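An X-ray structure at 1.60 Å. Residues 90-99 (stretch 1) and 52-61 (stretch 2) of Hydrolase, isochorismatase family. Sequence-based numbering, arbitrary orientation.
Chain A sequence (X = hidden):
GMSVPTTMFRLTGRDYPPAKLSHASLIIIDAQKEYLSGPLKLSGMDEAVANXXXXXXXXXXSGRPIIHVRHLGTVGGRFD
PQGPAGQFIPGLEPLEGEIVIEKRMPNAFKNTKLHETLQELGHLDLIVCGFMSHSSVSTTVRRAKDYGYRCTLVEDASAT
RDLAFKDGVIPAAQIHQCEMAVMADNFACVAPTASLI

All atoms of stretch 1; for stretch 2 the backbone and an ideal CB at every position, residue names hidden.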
# COMPACT_ATOMS: atom_id res chain seq x y z
N PRO A 90 20.67 -5.44 16.90
CA PRO A 90 21.38 -4.89 18.05
C PRO A 90 21.23 -3.38 18.21
O PRO A 90 21.37 -2.61 17.21
CB PRO A 90 22.83 -5.29 17.79
CG PRO A 90 22.69 -6.53 16.94
CD PRO A 90 21.54 -6.25 16.04
N GLY A 91 20.86 -2.98 19.43
CA GLY A 91 20.62 -1.61 19.78
C GLY A 91 19.17 -1.18 19.69
O GLY A 91 18.81 -0.11 20.19
N LEU A 92 18.35 -2.00 19.03
CA LEU A 92 16.96 -1.66 18.81
C LEU A 92 16.03 -2.53 19.66
O LEU A 92 14.83 -2.64 19.36
CB LEU A 92 16.61 -1.73 17.31
CG LEU A 92 17.47 -0.88 16.37
CD1 LEU A 92 16.89 -0.91 14.96
CD2 LEU A 92 17.59 0.54 16.88
N GLU A 93 16.60 -3.16 20.69
CA GLU A 93 15.82 -3.96 21.62
C GLU A 93 14.85 -3.09 22.46
O GLU A 93 15.20 -1.98 22.86
CB GLU A 93 16.72 -4.74 22.58
CG GLU A 93 17.82 -5.56 21.91
CD GLU A 93 19.11 -4.81 21.62
OE1 GLU A 93 19.19 -3.58 21.82
OE2 GLU A 93 20.07 -5.49 21.19
N PRO A 94 13.67 -3.64 22.79
CA PRO A 94 12.76 -2.97 23.74
C PRO A 94 13.31 -2.91 25.15
O PRO A 94 14.14 -3.77 25.56
CB PRO A 94 11.53 -3.84 23.75
CG PRO A 94 11.58 -4.67 22.53
CD PRO A 94 13.04 -4.83 22.18
N LEU A 95 12.88 -1.88 25.86
CA LEU A 95 13.07 -1.76 27.30
C LEU A 95 11.75 -1.95 28.09
O LEU A 95 10.63 -1.87 27.54
CB LEU A 95 13.64 -0.41 27.63
CG LEU A 95 15.01 -0.09 27.05
CD1 LEU A 95 15.35 1.37 27.37
CD2 LEU A 95 16.07 -1.06 27.56
N GLU A 96 11.89 -2.21 29.38
CA GLU A 96 10.73 -2.38 30.24
C GLU A 96 9.77 -1.21 30.10
O GLU A 96 10.20 -0.09 30.13
CB GLU A 96 11.17 -2.50 31.71
CG GLU A 96 10.05 -2.85 32.68
CD GLU A 96 10.57 -3.08 34.08
OE1 GLU A 96 11.27 -4.10 34.28
OE2 GLU A 96 10.30 -2.24 34.97
N GLY A 97 8.47 -1.50 29.97
CA GLY A 97 7.44 -0.47 29.81
C GLY A 97 7.03 -0.21 28.37
O GLY A 97 6.04 0.50 28.10
N GLU A 98 7.82 -0.73 27.43
CA GLU A 98 7.54 -0.56 26.03
C GLU A 98 6.69 -1.69 25.51
O GLU A 98 6.72 -2.78 26.02
CB GLU A 98 8.81 -0.40 25.25
CG GLU A 98 9.59 0.82 25.73
CD GLU A 98 10.95 1.01 25.09
OE1 GLU A 98 11.37 0.17 24.26
OE2 GLU A 98 11.59 2.02 25.46
N ILE A 99 5.86 -1.36 24.55
CA ILE A 99 4.90 -2.33 23.98
C ILE A 99 5.58 -3.14 22.87
O ILE A 99 6.31 -2.59 22.04
CB ILE A 99 3.70 -1.57 23.46
CG1 ILE A 99 2.97 -0.92 24.62
CG2 ILE A 99 2.82 -2.41 22.58
CD1 ILE A 99 2.19 0.28 24.23
N UNK A 52 16.79 4.81 13.60
CA UNK A 52 15.82 4.22 14.52
C UNK A 52 16.36 4.39 15.96
O UNK A 52 15.65 4.74 16.89
CB UNK A 52 15.57 2.75 14.19
N UNK A 53 17.67 4.19 16.14
CA UNK A 53 18.25 4.31 17.43
C UNK A 53 18.12 5.74 17.94
O UNK A 53 17.82 5.95 19.09
CB UNK A 53 19.71 3.87 17.39
N UNK A 54 18.29 6.71 17.04
CA UNK A 54 18.11 8.12 17.41
C UNK A 54 16.67 8.40 17.82
O UNK A 54 16.45 9.12 18.81
CB UNK A 54 18.51 9.03 16.25
N UNK A 55 15.70 7.85 17.10
CA UNK A 55 14.31 8.07 17.43
C UNK A 55 14.01 7.42 18.76
O UNK A 55 13.34 8.03 19.60
CB UNK A 55 13.39 7.53 16.34
N UNK A 56 14.50 6.21 18.97
CA UNK A 56 14.29 5.53 20.25
C UNK A 56 14.87 6.30 21.43
O UNK A 56 14.23 6.45 22.48
CB UNK A 56 14.91 4.13 20.20
N UNK A 57 16.08 6.79 21.24
CA UNK A 57 16.75 7.58 22.26
C UNK A 57 15.88 8.76 22.64
O UNK A 57 15.64 9.00 23.82
CB UNK A 57 18.12 8.05 21.77
N UNK A 58 15.44 9.52 21.62
CA UNK A 58 14.61 10.73 21.80
C UNK A 58 13.27 10.44 22.44
O UNK A 58 12.84 11.17 23.31
CB UNK A 58 14.38 11.41 20.45
N UNK A 59 12.60 9.39 21.99
CA UNK A 59 11.36 8.97 22.60
C UNK A 59 11.50 8.58 24.06
O UNK A 59 10.63 8.90 24.87
CB UNK A 59 10.78 7.79 21.81
N UNK A 60 12.57 7.88 24.40
CA UNK A 60 12.81 7.46 25.76
C UNK A 60 13.13 8.66 26.65
O UNK A 60 12.62 8.75 27.75
CB UNK A 60 13.95 6.44 25.81
N UNK A 61 13.91 9.59 26.12
CA UNK A 61 14.29 10.76 26.91
C UNK A 61 13.05 11.59 27.26
O UNK A 61 13.01 12.23 28.32
CB UNK A 61 15.31 11.61 26.15

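Throughout 52-61, phi stays between -69° and -56° and psi between -52° and -32°, so the segment is helical and only some positions can face the loop 90-99.

At position 52 CA-to-CB points toward stretch 1, and the ideal CB lies 4.0 Å from L92 CD1. The neighbouring surface is a leucine end, so an apolar side chain of moderate size suits: alanine, valine, isoleucine or leucine. The deposited residue is I52 (chi1 m, chi2 t), whose CG2 packs 3.7 Å from L92 CD2.

Position 53 has the closest CA pairing, 6.3 Å from L92 CA. Its CB points sideways, 4.0 Å from L92 CD2 and 4.9 Å from G91 O. A small residue fits the short spacing, although the sideways direction would not by itself exclude a longer one. It is A53; its CB touches L92 CD2 at 4.0 Å, and that same methyl lies 3.7 Å from A53 N.

Positions 54 and 55 find nothing of stretch 1 within 5.5 Å of the ideal CB, so the loop sets no preference. They are R54 and L55, both out of reach.

Position 56, one turn after 52, points toward the loop again, but its ideal CB has no neighbour within 5.5 Å. A side chain must therefore extend to make contact, and L92 favours an apolar one such as leucine or methionine. L56 (chi1 m, chi2 t) brings CD1 to 4.0 Å from L92 CD2, completing an apolar cluster around that methyl; CD1 is also 4.2 Å from G91 O.

Positions 57, 58 and 59 are likewise unconstrained by the loop: D57, A58 and A59 make no contact.

Position 60 points toward the loop, its ideal CB 5.0 Å from E98 OE2 and 5.5 Å from L95 CD1. A carboxylate and the carbonyl of E93 invite a long donor; lysine could answer the charge, but arginine can serve several acceptors at once. R60 is nearly extended, with chi1 m and chi2 and chi3 t. Its NE donates to E98 OE2 (2.7 Å, 155°) and its NH2 to E98 OE1 (2.9 Å, 169°), a two-pronged salt bridge; NH2 also reaches E93 O (3.0 Å, 156°). E98 OE1 additionally accepts from L95 N at 3.0 Å, which ties the carboxylate to the start of its own type II turn. L95 CD1 covers one guanidinium face, 3.5 Å from R60 CZ. A water accepts from R60 NH1 (2.9 Å) and donates to G91 O (2.8 Å) and E93 O (2.7 Å).

Position 61 is out of reach, and K61 makes no contact with the loop.

Stretch 2 52-61: IARLLDAARK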
# COMPACT_ATOMS: atom_id res chain seq x y z
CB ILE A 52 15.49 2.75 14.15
CG1 ILE A 52 14.77 2.69 12.81
CG2 ILE A 52 14.63 2.16 15.25
CD1 ILE A 52 14.56 1.32 12.24
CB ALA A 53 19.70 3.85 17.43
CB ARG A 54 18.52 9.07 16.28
CG ARG A 54 20.00 9.00 15.98
CD ARG A 54 20.42 9.93 14.85
NE ARG A 54 21.87 9.82 14.67
CZ ARG A 54 22.50 9.29 13.62
NH1 ARG A 54 21.84 8.81 12.57
NH2 ARG A 54 23.82 9.27 13.59
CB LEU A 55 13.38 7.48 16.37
CG LEU A 55 13.37 8.18 15.00
CD1 LEU A 55 12.69 7.29 13.97
CD2 LEU A 55 12.71 9.56 15.09
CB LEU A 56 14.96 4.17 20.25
CG LEU A 56 14.18 3.03 19.69
CD1 LEU A 56 15.10 1.83 19.67
CD2 LEU A 56 12.96 2.77 20.59
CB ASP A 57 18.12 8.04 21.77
CG ASP A 57 18.90 8.85 22.80
OD1 ASP A 57 19.01 8.39 23.96
OD2 ASP A 57 19.38 9.94 22.45
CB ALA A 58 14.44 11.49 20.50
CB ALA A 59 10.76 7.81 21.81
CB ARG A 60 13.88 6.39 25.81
CG ARG A 60 13.39 5.08 25.20
CD ARG A 60 14.51 4.12 24.92
NE ARG A 60 14.01 2.82 24.51
CZ ARG A 60 14.74 1.84 23.99
NH1 ARG A 60 16.06 1.97 23.80
NH2 ARG A 60 14.15 0.71 23.63
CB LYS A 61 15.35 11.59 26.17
CG LYS A 61 16.76 10.99 26.22
CD LYS A 61 17.68 11.66 25.21
CE LYS A 61 19.14 11.26 25.31
NZ LYS A 61 20.02 12.22 26.02
O HOH W 1 17.31 -0.31 22.55
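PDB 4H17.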